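Local atomic coordinates of amide synthase (Vibrio cholerae, PDB entry 1L5A), a protein that probably forms amide bonds as a free-standing condensation enzyme of nonribosomal peptide synthesis in the making of vibriobactin. Residues A[246-259]-A[326-338]. Residues are numbered along the deposited sequence; the frame is centred on the assembly and turned at random.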
loop_
_atom_site.group_PDB
_atom_site.type_symbol
_atom_site.label_atom_id
_atom_site.label_comp_id
_atom_site.label_asym_id
_atom_site.label_seq_id
_atom_site.Cartn_x
_atom_site.Cartn_y
_atom_site.Cartn_z
ATOM N N LEU A 246 -13.670 -28.643 16.579
ATOM C CA LEU A 246 -12.497 -29.485 16.718
ATOM C C LEU A 246 -11.924 -29.404 18.117
ATOM O O LEU A 246 -11.015 -30.154 18.464
ATOM C CB LEU A 246 -11.426 -29.084 15.695
ATOM C CG LEU A 246 -11.775 -29.232 14.201
ATOM C CD1 LEU A 246 -10.655 -28.632 13.354
ATOM C CD2 LEU A 246 -11.991 -30.706 13.846
ATOM N N GLU A 247 -12.452 -28.498 18.928
ATOM C CA GLU A 247 -11.949 -28.359 20.293
ATOM C C GLU A 247 -12.288 -29.624 21.074
ATOM O O GLU A 247 -11.487 -30.115 21.859
ATOM C CB GLU A 247 -12.566 -27.138 20.983
ATOM C CG GLU A 247 -11.835 -26.727 22.249
ATOM C CD GLU A 247 -10.473 -26.114 21.969
ATOM O OE1 GLU A 247 -9.747 -26.627 21.088
ATOM O OE2 GLU A 247 -10.120 -25.124 22.645
ATOM N N SER A 248 -13.483 -30.149 20.841
ATOM C CA SER A 248 -13.917 -31.364 21.506
ATOM C C SER A 248 -13.622 -32.570 20.629
ATOM O O SER A 248 -12.979 -33.518 21.062
ATOM C CB SER A 248 -15.414 -31.308 21.784
ATOM O OG SER A 248 -16.141 -31.282 20.573
ATOM N N ALA A 249 -14.079 -32.505 19.383
ATOM C CA ALA A 249 -13.919 -33.584 18.413
ATOM C C ALA A 249 -12.495 -34.085 18.153
ATOM O O ALA A 249 -12.304 -35.254 17.818
ATOM C CB ALA A 249 -14.577 -33.180 17.091
ATOM N N GLU A 250 -11.499 -33.221 18.296
ATOM C CA GLU A 250 -10.116 -33.630 18.048
ATOM C C GLU A 250 -9.188 -32.645 18.758
ATOM O O GLU A 250 -8.325 -32.023 18.152
ATOM C CB GLU A 250 -9.847 -33.651 16.527
ATOM C CG GLU A 250 -8.671 -34.534 16.079
ATOM C CD GLU A 250 -8.691 -34.832 14.578
ATOM O OE1 GLU A 250 -9.744 -35.293 14.085
ATOM O OE2 GLU A 250 -7.660 -34.616 13.891
ATOM N N PRO A 251 -9.349 -32.516 20.075
ATOM C CA PRO A 251 -8.547 -31.608 20.900
ATOM C C PRO A 251 -7.033 -31.675 20.691
ATOM O O PRO A 251 -6.345 -30.659 20.809
ATOM C CB PRO A 251 -8.949 -31.994 22.322
ATOM C CG PRO A 251 -9.218 -33.467 22.191
ATOM C CD PRO A 251 -10.038 -33.511 20.916
ATOM N N ASP A 252 -6.515 -32.860 20.381
ATOM C CA ASP A 252 -5.078 -33.028 20.186
ATOM C C ASP A 252 -4.527 -32.449 18.884
ATOM O O ASP A 252 -3.312 -32.454 18.653
ATOM C CB ASP A 252 -4.722 -34.504 20.302
ATOM C CG ASP A 252 -5.127 -35.078 21.639
ATOM O OD1 ASP A 252 -4.761 -34.472 22.673
ATOM O OD2 ASP A 252 -5.813 -36.125 21.659
ATOM N N ALA A 253 -5.423 -31.954 18.032
ATOM C CA ALA A 253 -5.017 -31.342 16.775
ATOM C C ALA A 253 -5.057 -29.830 16.991
ATOM O O ALA A 253 -6.114 -29.206 16.969
ATOM C CB ALA A 253 -5.966 -31.752 15.654
ATOM N N PRO A 254 -3.897 -29.223 17.238
ATOM C CA PRO A 254 -3.892 -27.775 17.454
ATOM C C PRO A 254 -4.067 -26.948 16.183
ATOM O O PRO A 254 -4.396 -25.769 16.252
ATOM C CB PRO A 254 -2.537 -27.535 18.124
ATOM C CG PRO A 254 -1.686 -28.586 17.524
ATOM C CD PRO A 254 -2.572 -29.805 17.505
ATOM N N TRP A 255 -3.866 -27.560 15.024
ATOM C CA TRP A 255 -3.989 -26.815 13.786
ATOM C C TRP A 255 -5.154 -27.163 12.865
ATOM O O TRP A 255 -5.602 -28.311 12.815
ATOM C CB TRP A 255 -2.700 -26.946 13.007
ATOM C CG TRP A 255 -1.493 -26.477 13.753
ATOM C CD1 TRP A 255 -0.591 -27.246 14.434
ATOM C CD2 TRP A 255 -0.990 -25.137 13.792
ATOM N NE1 TRP A 255 0.455 -26.466 14.877
ATOM C CE2 TRP A 255 0.232 -25.169 14.496
ATOM C CE3 TRP A 255 -1.454 -23.911 13.292
ATOM C CZ2 TRP A 255 1.000 -24.021 14.709
ATOM C CZ3 TRP A 255 -0.694 -22.773 13.503
ATOM C CH2 TRP A 255 0.523 -22.837 14.205
ATOM N N LEU A 256 -5.643 -26.146 12.150
ATOM C CA LEU A 256 -6.711 -26.296 11.155
ATOM C C LEU A 256 -6.121 -25.655 9.910
ATOM O O LEU A 256 -5.763 -24.491 9.952
ATOM C CB LEU A 256 -7.957 -25.513 11.535
ATOM C CG LEU A 256 -9.320 -26.109 11.152
ATOM C CD1 LEU A 256 -10.320 -24.967 10.991
ATOM C CD2 LEU A 256 -9.241 -26.936 9.875
ATOM N N TRP A 257 -6.007 -26.392 8.809
ATOM C CA TRP A 257 -5.438 -25.823 7.600
ATOM C C TRP A 257 -6.506 -25.223 6.717
ATOM O O TRP A 257 -7.605 -25.773 6.595
ATOM C CB TRP A 257 -4.643 -26.863 6.825
ATOM C CG TRP A 257 -3.370 -27.288 7.505
ATOM C CD1 TRP A 257 -3.244 -28.184 8.530
ATOM C CD2 TRP A 257 -2.046 -26.826 7.209
ATOM N NE1 TRP A 257 -1.921 -28.308 8.888
ATOM C CE2 TRP A 257 -1.164 -27.488 8.097
ATOM C CE3 TRP A 257 -1.517 -25.915 6.281
ATOM C CZ2 TRP A 257 0.219 -27.273 8.084
ATOM C CZ3 TRP A 257 -0.133 -25.702 6.264
ATOM C CH2 TRP A 257 0.717 -26.379 7.161
ATOM N N LEU A 258 -6.157 -24.085 6.111
ATOM C CA LEU A 258 -7.033 -23.306 5.235
ATOM C C LEU A 258 -6.405 -22.995 3.900
ATOM O O LEU A 258 -5.177 -22.988 3.755
ATOM C CB LEU A 258 -7.312 -21.928 5.819
ATOM C CG LEU A 258 -7.953 -21.742 7.163
ATOM C CD1 LEU A 258 -7.892 -20.279 7.514
ATOM C CD2 LEU A 258 -9.383 -22.234 7.097
ATOM N N PRO A 259 -7.247 -22.721 2.902
ATOM C CA PRO A 259 -6.669 -22.384 1.612
ATOM C C PRO A 259 -6.899 -20.874 1.465
ATOM O O PRO A 259 -8.047 -20.416 1.541
ATOM C CB PRO A 259 -7.505 -23.211 0.627
ATOM C CG PRO A 259 -8.854 -23.136 1.208
ATOM C CD PRO A 259 -8.633 -23.205 2.741
ATOM N N GLN A 326 10.785 -33.297 2.443
ATOM C CA GLN A 326 9.714 -33.177 3.426
ATOM C C GLN A 326 8.642 -32.166 3.068
ATOM O O GLN A 326 8.845 -31.298 2.223
ATOM C CB GLN A 326 10.297 -32.828 4.792
ATOM C CG GLN A 326 11.183 -33.913 5.358
ATOM C CD GLN A 326 11.903 -33.461 6.604
ATOM O OE1 GLN A 326 12.674 -32.502 6.574
ATOM N NE2 GLN A 326 11.654 -34.140 7.710
ATOM N N SER A 327 7.497 -32.291 3.727
ATOM C CA SER A 327 6.360 -31.395 3.528
ATOM C C SER A 327 5.455 -31.487 4.753
ATOM O O SER A 327 5.542 -32.440 5.520
ATOM C CB SER A 327 5.565 -31.795 2.282
ATOM O OG SER A 327 5.120 -33.146 2.376
ATOM N N TYR A 328 4.597 -30.497 4.952
ATOM C CA TYR A 328 3.686 -30.538 6.089
ATOM C C TYR A 328 2.453 -31.369 5.768
ATOM O O TYR A 328 1.979 -31.408 4.611
ATOM C CB TYR A 328 3.204 -29.141 6.457
ATOM C CG TYR A 328 4.264 -28.226 7.023
ATOM C CD1 TYR A 328 4.439 -26.936 6.516
ATOM C CD2 TYR A 328 5.039 -28.615 8.110
ATOM C CE1 TYR A 328 5.349 -26.063 7.085
ATOM C CE2 TYR A 328 5.947 -27.752 8.684
ATOM C CZ TYR A 328 6.097 -26.481 8.174
ATOM O OH TYR A 328 6.977 -25.621 8.770
ATOM N N PHE A 329 1.920 -32.010 6.803
ATOM C CA PHE A 329 0.706 -32.795 6.658
ATOM C C PHE A 329 -0.403 -31.783 6.871
ATOM O O PHE A 329 -0.753 -31.463 8.003
ATOM C CB PHE A 329 0.658 -33.882 7.726
ATOM C CG PHE A 329 -0.519 -34.800 7.608
ATOM C CD1 PHE A 329 -0.729 -35.526 6.445
ATOM C CD2 PHE A 329 -1.398 -34.971 8.678
ATOM C CE1 PHE A 329 -1.799 -36.426 6.335
ATOM C CE2 PHE A 329 -2.479 -35.870 8.584
ATOM C CZ PHE A 329 -2.678 -36.602 7.404
ATOM N N MET A 330 -0.957 -31.250 5.787
ATOM C CA MET A 330 -2.003 -30.238 5.942
ATOM C C MET A 330 -3.356 -30.808 6.316
ATOM O O MET A 330 -4.300 -30.759 5.541
ATOM C CB MET A 330 -2.092 -29.384 4.680
ATOM C CG MET A 330 -0.813 -28.575 4.485
ATOM S SD MET A 330 -0.499 -27.992 2.817
ATOM C CE MET A 330 1.334 -27.849 2.801
ATOM N N SER A 331 -3.449 -31.334 7.531
ATOM C CA SER A 331 -4.701 -31.897 8.009
ATOM C C SER A 331 -4.827 -31.687 9.507
ATOM O O SER A 331 -3.844 -31.719 10.222
ATOM C CB SER A 331 -4.754 -33.394 7.697
ATOM O OG SER A 331 -6.021 -33.921 8.043
ATOM N N PRO A 332 -6.041 -31.451 10.001
ATOM C CA PRO A 332 -7.317 -31.355 9.279
ATOM C C PRO A 332 -7.386 -30.105 8.376
ATOM O O PRO A 332 -6.751 -29.091 8.639
ATOM C CB PRO A 332 -8.354 -31.351 10.407
ATOM C CG PRO A 332 -7.633 -30.710 11.528
ATOM C CD PRO A 332 -6.246 -31.344 11.450
ATOM N N PHE A 333 -8.183 -30.188 7.322
ATOM C CA PHE A 333 -8.278 -29.119 6.338
ATOM C C PHE A 333 -9.721 -28.683 6.079
ATOM O O PHE A 333 -10.621 -29.523 5.998
ATOM C CB PHE A 333 -7.661 -29.636 5.036
ATOM C CG PHE A 333 -7.327 -28.569 4.043
ATOM C CD1 PHE A 333 -6.024 -28.097 3.931
ATOM C CD2 PHE A 333 -8.311 -28.037 3.212
ATOM C CE1 PHE A 333 -5.706 -27.101 2.994
ATOM C CE2 PHE A 333 -8.000 -27.042 2.277
ATOM C CZ PHE A 333 -6.695 -26.576 2.170
ATOM N N ILE A 334 -9.948 -27.376 5.953
ATOM C CA ILE A 334 -11.299 -26.901 5.672
ATOM C C ILE A 334 -11.346 -26.120 4.348
ATOM O O ILE A 334 -10.429 -25.391 3.998
ATOM C CB ILE A 334 -11.869 -26.074 6.862
ATOM C CG1 ILE A 334 -13.324 -25.707 6.588
ATOM C CG2 ILE A 334 -11.048 -24.829 7.088
ATOM C CD1 ILE A 334 -14.035 -25.148 7.780
ATOM N N ASN A 335 -12.412 -26.326 3.592
ATOM C CA ASN A 335 -12.597 -25.701 2.281
ATOM C C ASN A 335 -14.002 -25.172 2.231
ATOM O O ASN A 335 -14.945 -25.860 2.647
ATOM C CB ASN A 335 -12.495 -26.750 1.166
ATOM C CG ASN A 335 -11.303 -26.553 0.265
ATOM O OD1 ASN A 335 -11.139 -25.497 -0.333
ATOM N ND2 ASN A 335 -10.466 -27.584 0.153
ATOM N N ILE A 336 -14.158 -23.959 1.726
ATOM C CA ILE A 336 -15.493 -23.406 1.575
ATOM C C ILE A 336 -15.688 -23.202 0.078
ATOM O O ILE A 336 -14.895 -22.524 -0.568
ATOM C CB ILE A 336 -15.655 -22.057 2.265
ATOM C CG1 ILE A 336 -15.348 -22.167 3.775
ATOM C CG2 ILE A 336 -17.050 -21.562 1.999
ATOM C CD1 ILE A 336 -16.307 -23.057 4.565
ATOM N N LEU A 337 -16.724 -23.815 -0.478
ATOM C CA LEU A 337 -17.011 -23.685 -1.907
ATOM C C LEU A 337 -18.337 -22.948 -2.058
ATOM O O LEU A 337 -19.401 -23.571 -2.122
ATOM C CB LEU A 337 -17.072 -25.070 -2.534
ATOM C CG LEU A 337 -15.753 -25.806 -2.265
ATOM C CD1 LEU A 337 -15.755 -27.125 -3.006
ATOM C CD2 LEU A 337 -14.560 -24.933 -2.680
ATOM N N PRO A 338 -18.276 -21.606 -2.140
ATOM C CA PRO A 338 -19.400 -20.673 -2.261
ATOM C C PRO A 338 -19.926 -20.288 -3.628
ATOM O O PRO A 338 -21.072 -19.858 -3.754
ATOM C CB PRO A 338 -18.873 -19.451 -1.533
ATOM C CG PRO A 338 -17.453 -19.384 -2.064
ATOM C CD PRO A 338 -17.000 -20.862 -2.092
#
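Trp257 meets 326-338 through both its backbone and its ring. Its N donates to Pro332 O in a nearly straight bond (2.8 Å, N-H...O angle 173°), and its O accepts from Ile334 N at 2.9 Å, so both polar backbone atoms of one residue are spent on the residues flanking Phe333. That pattern defines a single parallel bridge, Trp257 with Phe333; the axes of strands 255-259 and 333-337 lie 35° apart.

The tightest packing is on the indole. With CG anti to its carbonyl carbon, the ring lies along the chain at 328-331, and Met330 CG sits over one face, 3.4 Å from the centroid of the six-membered ring and 15° off its normal, a CH-pi contact. Met330 SD stands further out and oblique, giving a Met-aromatic contact. Tyr328 CB touches CH2 obliquely, and the two rings are inclined to each other. Packing continues along strand 255-259: Trp257 O lies over one face of the Phe333 ring, offset toward its rim, and Phe333 CZ meets Pro259 CB at 3.8 Å. Pro332, after a cis peptide bond, sets its CD against Trp255 O (3.4 Å).

The contact thins toward the turn at 250-253: Leu246 CD1 lies 4.1 Å from Pro332 CG and Ala253 CB 4.2 Å from Pro332 CD, while Pro251 and Asp252 are exposed and poorly ordered. Glu250 OE1 hydrogen-bonds His393 NE2.

Strand 255-260 pairs antiparallel with 277-282, whereas 333-337 edges a four-stranded sheet; the lone parallel bridge thus joins two sheets within the condensation-domain fold, of the CoA-dependent acyltransferase clan.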